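Local atomic coordinates of lumazine-binding protein (Silicibacter pomeroyi DSS-3, PDB entry 3FKA), a protein that is of unknown function but has an NTF2-like fold and belongs to a putative lumazine-binding family, which may point to small-molecule binding. Residues N51-D54 with A55-M59; V103-E107 with G108-I112. All coordinates share one frame; numbering follows the deposited sequence.

Contact 1 (N51-D54 with A55-M59)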
ATOM      1  N   ASN B  51      -3.272 -24.265  -4.461  1.00 24.12           N
ATOM      2  CA  ASN B  51      -4.628 -24.734  -4.761  1.00 24.54           C
ATOM      3  C   ASN B  51      -5.301 -24.121  -5.965  1.00 24.76           C
ATOM      4  O   ASN B  51      -5.315 -22.907  -6.093  1.00 24.73           O
ATOM      5  CB  ASN B  51      -5.559 -24.407  -3.583  1.00 25.30           C
ATOM      6  CG  ASN B  51      -5.185 -25.112  -2.308  1.00 26.56           C
ATOM      7  OD1 ASN B  51      -4.778 -26.267  -2.314  1.00 27.49           O
ATOM      8  ND2 ASN B  51      -5.363 -24.417  -1.186  1.00 27.43           N
ATOM      9  N   SER B  52      -5.887 -24.970  -6.816  1.00 24.15           N
ATOM     10  CA  SER B  52      -6.691 -24.527  -7.935  1.00 23.64           C
ATOM     11  C   SER B  52      -8.016 -24.030  -7.352  1.00 23.46           C
ATOM     12  O   SER B  52      -8.324 -24.296  -6.179  1.00 22.05           O
ATOM     13  CB  SER B  52      -6.983 -25.699  -8.863  1.00 23.79           C
ATOM     14  OG  SER B  52      -7.737 -26.704  -8.195  1.00 23.63           O
ATOM     15  N   ARG B  53      -8.861 -23.418  -8.184  1.00 23.39           N
ATOM     16  CA  ARG B  53     -10.167 -22.991  -7.711  1.00 23.49           C
ATOM     17  C   ARG B  53     -10.989 -24.220  -7.266  1.00 22.88           C
ATOM     18  O   ARG B  53     -11.648 -24.166  -6.228  1.00 23.71           O
ATOM     19  CB  ARG B  53     -10.907 -22.183  -8.760  1.00 23.31           C
ATOM     20  CG  ARG B  53     -12.138 -21.489  -8.188  1.00 24.08           C
ATOM     21  CD  ARG B  53     -12.925 -20.782  -9.239  1.00 23.96           C
ATOM     22  NE  ARG B  53     -13.619 -21.750 -10.086  1.00 23.62           N
ATOM     23  CZ  ARG B  53     -14.347 -21.444 -11.145  1.00 23.92           C
ATOM     24  NH1 ARG B  53     -14.462 -20.186 -11.568  1.00 23.73           N
ATOM     25  NH2 ARG B  53     -14.927 -22.423 -11.821  1.00 24.21           N
ATOM     26  N   ASP B  54     -10.949 -25.320  -8.013  1.00 23.70           N
ATOM     27  CA  ASP B  54     -11.677 -26.517  -7.597  1.00 24.36           C
ATOM     28  C   ASP B  54     -11.210 -27.000  -6.226  1.00 24.30           C
ATOM     29  O   ASP B  54     -12.042 -27.351  -5.382  1.00 25.01           O
ATOM     30  CB  ASP B  54     -11.528 -27.673  -8.606  1.00 25.24           C
ATOM     31  CG  ASP B  54     -12.310 -27.465  -9.902  1.00 26.23           C
ATOM     32  OD1 ASP B  54     -13.217 -26.606  -9.984  1.00 26.91           O
ATOM     33  OD2 ASP B  54     -12.033 -28.246 -10.850  1.00 26.79           O
ATOM     34  N   ALA B  55      -9.896 -27.008  -6.002  1.00 23.05           N
ATOM     35  CA  ALA B  55      -9.344 -27.466  -4.729  1.00 23.66           C
ATOM     36  C   ALA B  55      -9.736 -26.573  -3.579  1.00 23.26           C
ATOM     37  O   ALA B  55     -10.208 -27.065  -2.535  1.00 23.74           O
ATOM     38  CB  ALA B  55      -7.831 -27.571  -4.809  1.00 23.90           C
ATOM     39  N   PHE B  56      -9.567 -25.262  -3.714  1.00 23.56           N
ATOM     40  CA  PHE B  56      -9.927 -24.450  -2.543  1.00 24.51           C
ATOM     41  C   PHE B  56     -11.446 -24.335  -2.320  1.00 23.84           C
ATOM     42  O   PHE B  56     -11.865 -24.209  -1.188  1.00 23.35           O
ATOM     43  CB  PHE B  56      -9.178 -23.120  -2.495  1.00 27.29           C
ATOM     44  CG  PHE B  56      -9.573 -22.133  -3.479  1.00 27.56           C
ATOM     45  CD1 PHE B  56     -10.723 -21.390  -3.275  1.00 28.58           C
ATOM     46  CD2 PHE B  56      -8.671 -21.727  -4.471  1.00 28.50           C
ATOM     47  CE1 PHE B  56     -11.078 -20.409  -4.130  1.00 29.06           C
ATOM     48  CE2 PHE B  56      -9.010 -20.688  -5.347  1.00 28.82           C
ATOM     49  CZ  PHE B  56     -10.217 -20.051  -5.189  1.00 28.83           C
ATOM     50  N   ILE B  57     -12.269 -24.410  -3.371  1.00 22.64           N
ATOM     51  CA  ILE B  57     -13.726 -24.409  -3.133  1.00 22.78           C
ATOM     52  C   ILE B  57     -14.126 -25.686  -2.337  1.00 22.26           C
ATOM     53  O   ILE B  57     -14.900 -25.596  -1.390  1.00 21.96           O
ATOM     54  CB  ILE B  57     -14.528 -24.253  -4.423  1.00 22.68           C
ATOM     55  CG1 ILE B  57     -14.323 -22.843  -4.967  1.00 22.76           C
ATOM     56  CG2 ILE B  57     -15.992 -24.520  -4.142  1.00 22.20           C
ATOM     57  CD1 ILE B  57     -15.017 -22.624  -6.270  1.00 23.91           C
ATOM     58  N   ALA B  58     -13.542 -26.829  -2.676  1.00 22.41           N
ATOM     59  CA  ALA B  58     -13.785 -28.064  -1.931  1.00 23.28           C
ATOM     60  C   ALA B  58     -13.335 -27.873  -0.465  1.00 23.23           C
ATOM     61  O   ALA B  58     -13.958 -28.405   0.431  1.00 23.03           O
ATOM     62  CB  ALA B  58     -13.074 -29.238  -2.552  1.00 23.14           C
HETATM   63  N   MSE B  59     -12.251 -27.128  -0.250  1.00 23.88           N
HETATM   64  CA  MSE B  59     -11.765 -26.856   1.126  1.00 24.88           C
HETATM   65  C   MSE B  59     -12.756 -25.953   1.860  1.00 23.98           C
HETATM   66  O   MSE B  59     -12.966 -26.145   3.066  1.00 22.45           O
HETATM   67  CB  MSE B  59     -10.335 -26.295   1.094  1.00 26.51           C
HETATM   68  CG  MSE B  59      -9.358 -27.344   0.607  1.00 27.43           C
HETATM   69 SE   MSE B  59      -7.667 -26.505   0.194  0.75 27.13          SE
HETATM   70  CE  MSE B  59      -6.729 -28.097  -0.447  1.00 28.61           C
TER

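Contact 2 (V103-E107 with G108-I112). With EDO (1,2-ethanediol), chain Q.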
ATOM      1  N   VAL B 103      -6.688  -8.651  -8.491  1.00 23.94           N
ATOM      2  CA  VAL B 103      -8.049  -8.600  -9.025  1.00 23.55           C
ATOM      3  C   VAL B 103      -8.031  -7.860 -10.349  1.00 23.52           C
ATOM      4  O   VAL B 103      -7.229  -6.926 -10.520  1.00 23.33           O
ATOM      5  CB  VAL B 103      -8.987  -7.851  -8.040  1.00 23.95           C
ATOM      6  CG1 VAL B 103     -10.468  -8.123  -8.357  1.00 23.97           C
ATOM      7  CG2 VAL B 103      -8.718  -8.244  -6.562  1.00 23.65           C
ATOM      8  N   LEU B 104      -8.907  -8.272 -11.259  1.00 23.25           N
ATOM      9  CA  LEU B 104      -9.016  -7.669 -12.577  1.00 23.61           C
ATOM     10  C   LEU B 104     -10.455  -7.256 -12.843  1.00 23.51           C
ATOM     11  O   LEU B 104     -11.378  -8.021 -12.566  1.00 23.45           O
ATOM     12  CB  LEU B 104      -8.619  -8.652 -13.659  1.00 24.06           C
ATOM     13  CG  LEU B 104      -8.591  -8.172 -15.114  1.00 23.71           C
ATOM     14  CD1 LEU B 104      -7.418  -7.210 -15.371  1.00 23.92           C
ATOM     15  CD2 LEU B 104      -8.516  -9.372 -16.075  1.00 23.99           C
ATOM     16  N   LEU B 105     -10.625  -6.058 -13.389  1.00 23.40           N
ATOM     17  CA  LEU B 105     -11.925  -5.553 -13.798  1.00 23.28           C
ATOM     18  C   LEU B 105     -12.085  -6.126 -15.192  1.00 23.67           C
ATOM     19  O   LEU B 105     -11.387  -5.688 -16.106  1.00 23.06           O
ATOM     20  CB  LEU B 105     -11.960  -4.031 -13.831  1.00 23.73           C
ATOM     21  CG  LEU B 105     -13.225  -3.367 -14.397  1.00 23.66           C
ATOM     22  CD1 LEU B 105     -14.466  -3.720 -13.618  1.00 23.77           C
ATOM     23  CD2 LEU B 105     -13.009  -1.858 -14.411  1.00 23.87           C
ATOM     24  N   HIS B 106     -13.021  -7.050 -15.371  1.00 23.33           N
ATOM     25  CA  HIS B 106     -13.196  -7.708 -16.660  1.00 23.92           C
ATOM     26  C   HIS B 106     -14.679  -7.840 -16.974  1.00 23.77           C
ATOM     27  O   HIS B 106     -15.458  -8.314 -16.137  1.00 23.52           O
ATOM     28  CB  HIS B 106     -12.506  -9.064 -16.617  1.00 24.10           C
ATOM     29  CG  HIS B 106     -12.630  -9.847 -17.880  1.00 24.26           C
ATOM     30  ND1 HIS B 106     -12.038  -9.453 -19.063  1.00 24.07           N
ATOM     31  CD2 HIS B 106     -13.232 -11.028 -18.132  1.00 25.06           C
ATOM     32  CE1 HIS B 106     -12.325 -10.336 -20.003  1.00 25.18           C
ATOM     33  NE2 HIS B 106     -13.044 -11.303 -19.465  1.00 24.74           N
ATOM     34  N   GLU B 107     -15.056  -7.412 -18.177  1.00 23.91           N
ATOM     35  CA  GLU B 107     -16.459  -7.447 -18.607  1.00 24.45           C
ATOM     36  C   GLU B 107     -17.401  -6.737 -17.605  1.00 23.93           C
ATOM     37  O   GLU B 107     -18.477  -7.240 -17.280  1.00 23.76           O
ATOM     38  CB  GLU B 107     -16.884  -8.885 -18.878  1.00 24.78           C
ATOM     39  CG  GLU B 107     -16.064  -9.491 -19.978  1.00 25.64           C
ATOM     40  CD  GLU B 107     -16.428 -10.915 -20.304  1.00 26.12           C
ATOM     41  OE1 GLU B 107     -17.167 -11.588 -19.545  1.00 27.05           O
ATOM     42  OE2 GLU B 107     -15.924 -11.347 -21.352  1.00 27.61           O
ATOM     43  N   GLY B 108     -16.950  -5.602 -17.074  1.00 23.40           N
ATOM     44  CA  GLY B 108     -17.777  -4.802 -16.158  1.00 24.94           C
ATOM     45  C   GLY B 108     -17.769  -5.144 -14.681  1.00 25.81           C
ATOM     46  O   GLY B 108     -18.450  -4.464 -13.896  1.00 26.45           O
ATOM     47  N   SER B 109     -17.009  -6.161 -14.279  1.00 25.22           N
ATOM     48  CA  SER B 109     -16.968  -6.505 -12.861  1.00 25.07           C
ATOM     49  C   SER B 109     -15.572  -6.989 -12.407  1.00 24.70           C
ATOM     50  O   SER B 109     -14.806  -7.534 -13.194  1.00 23.87           O
ATOM     51  CB  SER B 109     -18.040  -7.534 -12.545  1.00 26.15           C
ATOM     52  OG  SER B 109     -17.810  -8.766 -13.172  1.00 26.54           O
ATOM     53  N   TRP B 110     -15.269  -6.724 -11.144  1.00 24.12           N
ATOM     54  CA  TRP B 110     -14.003  -7.113 -10.519  1.00 24.02           C
ATOM     55  C   TRP B 110     -14.055  -8.588 -10.177  1.00 24.49           C
ATOM     56  O   TRP B 110     -15.050  -9.043  -9.584  1.00 24.44           O
ATOM     57  CB  TRP B 110     -13.724  -6.258  -9.291  1.00 24.07           C
ATOM     58  CG  TRP B 110     -13.462  -4.822  -9.618  1.00 23.91           C
ATOM     59  CD1 TRP B 110     -14.371  -3.803  -9.644  1.00 24.21           C
ATOM     60  CD2 TRP B 110     -12.208  -4.253  -9.981  1.00 24.09           C
ATOM     61  NE1 TRP B 110     -13.745  -2.617  -9.981  1.00 24.07           N
ATOM     62  CE2 TRP B 110     -12.417  -2.873 -10.205  1.00 24.31           C
ATOM     63  CE3 TRP B 110     -10.926  -4.779 -10.167  1.00 23.91           C
ATOM     64  CZ2 TRP B 110     -11.383  -2.008 -10.575  1.00 24.34           C
ATOM     65  CZ3 TRP B 110      -9.892  -3.905 -10.524  1.00 23.98           C
ATOM     66  CH2 TRP B 110     -10.126  -2.542 -10.714  1.00 24.15           C
ATOM     67  N   ARG B 111     -13.010  -9.339 -10.546  1.00 23.78           N
ATOM     68  CA  ARG B 111     -12.984 -10.788 -10.321  1.00 23.77           C
ATOM     69  C   ARG B 111     -11.562 -11.151  -9.890  1.00 24.03           C
ATOM     70  O   ARG B 111     -10.582 -10.619 -10.421  1.00 24.24           O
ATOM     71  CB  ARG B 111     -13.447 -11.521 -11.572  1.00 24.33           C
ATOM     72  CG  ARG B 111     -13.835 -12.954 -11.352  1.00 24.49           C
ATOM     73  CD  ARG B 111     -14.345 -13.540 -12.644  1.00 24.59           C
ATOM     74  NE  ARG B 111     -14.854 -14.888 -12.425  1.00 24.57           N
ATOM     75  CZ  ARG B 111     -15.018 -15.807 -13.365  1.00 25.21           C
ATOM     76  NH1 ARG B 111     -14.650 -15.599 -14.624  1.00 24.82           N
ATOM     77  NH2 ARG B 111     -15.496 -16.999 -13.013  1.00 25.18           N
ATOM     78  N   ILE B 112     -11.465 -12.058  -8.935  1.00 23.33           N
ATOM     79  CA  ILE B 112     -10.183 -12.406  -8.319  1.00 23.60           C
ATOM     80  C   ILE B 112      -9.327 -13.337  -9.181  1.00 23.41           C
ATOM     81  O   ILE B 112      -9.770 -14.405  -9.628  1.00 23.73           O
ATOM     82  CB  ILE B 112     -10.382 -13.019  -6.933  1.00 23.85           C
ATOM     83  CG1 ILE B 112     -11.195 -12.089  -6.020  1.00 24.33           C
ATOM     84  CG2 ILE B 112      -8.999 -13.319  -6.330  1.00 23.73           C
ATOM     85  CD1 ILE B 112     -11.683 -12.767  -4.704  1.00 23.86           C
TER
HETATM   86  C1  EDO Q 124     -18.297 -12.092 -12.112  1.00 36.97           C
HETATM   87  O1  EDO Q 124     -17.646 -11.669 -13.327  1.00 37.03           O
HETATM   88  C2  EDO Q 124     -17.540 -11.605 -10.894  1.00 36.87           C
HETATM   89  O2  EDO Q 124     -17.186 -10.238 -11.062  1.00 36.93           O
HETATM   90  O   HOH W   1     -15.458 -10.514 -14.688  1.00 18.93           O

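Contact 1 (N51-D54 with A55-M59)
S52 and A55 meet at the start of helix 53-63: S52 holds the N-cap position, and its OG accepts from A55 N at 3.1 Å with an N-H...O angle of 161°. The hydroxyl is turned between its own backbone N and carbonyl carbon (chi1 62°), which places OG over the first turn. Behind this cap the main chain takes up regular i to i+4 bonding: F56 N donates almost straight to S52 O (2.9 Å), and I57 N and A58 N donate to R53 O and D54 O.

The side-chain contacts fall into two groups. In one, the F56 ring folds back under the first turn, so that R53 CA sits over its face, 3.9 Å from the ring centroid and 28° off the normal, a CH-pi contact; N51 O lies at the ring edge. F34 meets the same ring edge-to-face. R53 and I57 run alongside each other, pointing the same way, with R53 CG 3.6 Å from I57 CD1, and the chain of R53 then bends at chi3 toward F34 O, to which NH1 donates. In the other, the selenomethionine M59 crosses the amide of N51 in van der Waals contact with a polar group, its SE 3.4 Å from N51 ND2 and its CE 3.3 Å from N51 OD1. That ND2 is bonded to E40 OE1.

In this strand-to-helix junction, the cap supplies an acceptor to a first-turn N-H that has no preceding helical carbonyl, while the aliphatic part of R53 packs on F56 and I57 and its charged end reaches a backbone carbonyl.

Contact 2 (V103-E107 with G108-I112)
V103-E107 and G108-I112 form the end of an antiparallel beta hairpin, its strand segments 4.5 Å apart at closest approach with N-to-C directions 145° apart, closed by a type I' turn from H106 to S109. L104 pairs with R111 through two backbone hydrogen bonds, and H106 with S109 through two more. G108 takes backbone angles at which a CB would clash with E107 O.

V103, L105, W110 and I112 occupy one face. W110 lies across L105, whose CB stands 3.6 Å from the centroid of the six-membered ring and only 2° off its normal, a CH-pi contact. V103 CG1 comes to the edge of the indole, 3.8 Å from W110 CE3. With CG anti to the carbonyl carbon (chi1 -67°), the indole swings over the neighbouring strand; it also meets A10, L11 and the H7 ring of helix 4-24. Replacing W110 by alanine is likely to leave L105 CB and V103 CG1 without their aromatic partner and to open a gap beneath helix 4-24.

On the opposite face, S109 OG lies 2.6 Å from O2 of an ethanediol, which donates to W110 O at 2.9 Å. A water donates to H106 O and also links S109 OG with ethanediol O1. H106 ND1 is bonded to H43 of the second subunit, and R111 NH2 to E31 O.

The hairpin thus has two unlike faces: on one, V103, L105 and W110 face helix 4-24 while I112 packs on F34; the other is a mixed face, on which L104 and H106 meet the second subunit. The diol, probably from the crystallisation liquor, is held beside S109 by S109 OG and W110 O.

In the fold
Contact 1 and contact 2 lie in series along the chain, contact 1 closing well before contact 2 opens. Their centres are 20 Å apart, and both reach the same mixed sheet: contact 1 at the end of one of its two outermost strands within the chain, 47-52, contact 2 at the hairpin of strands 95-106 and 109-119. They meet through two arginines, R53 NH1 lying 3.6 Å from R111 NH2. Both guanidinium groups also bind backbone carbonyls, and an acetate ion is a nearby anion, about 3 Å from the R111 side chain. An unidentified ligand lies about 3 Å from the N51 side chain. Both are probably from the crystallisation liquor; whether either marks a functional pocket is unknown.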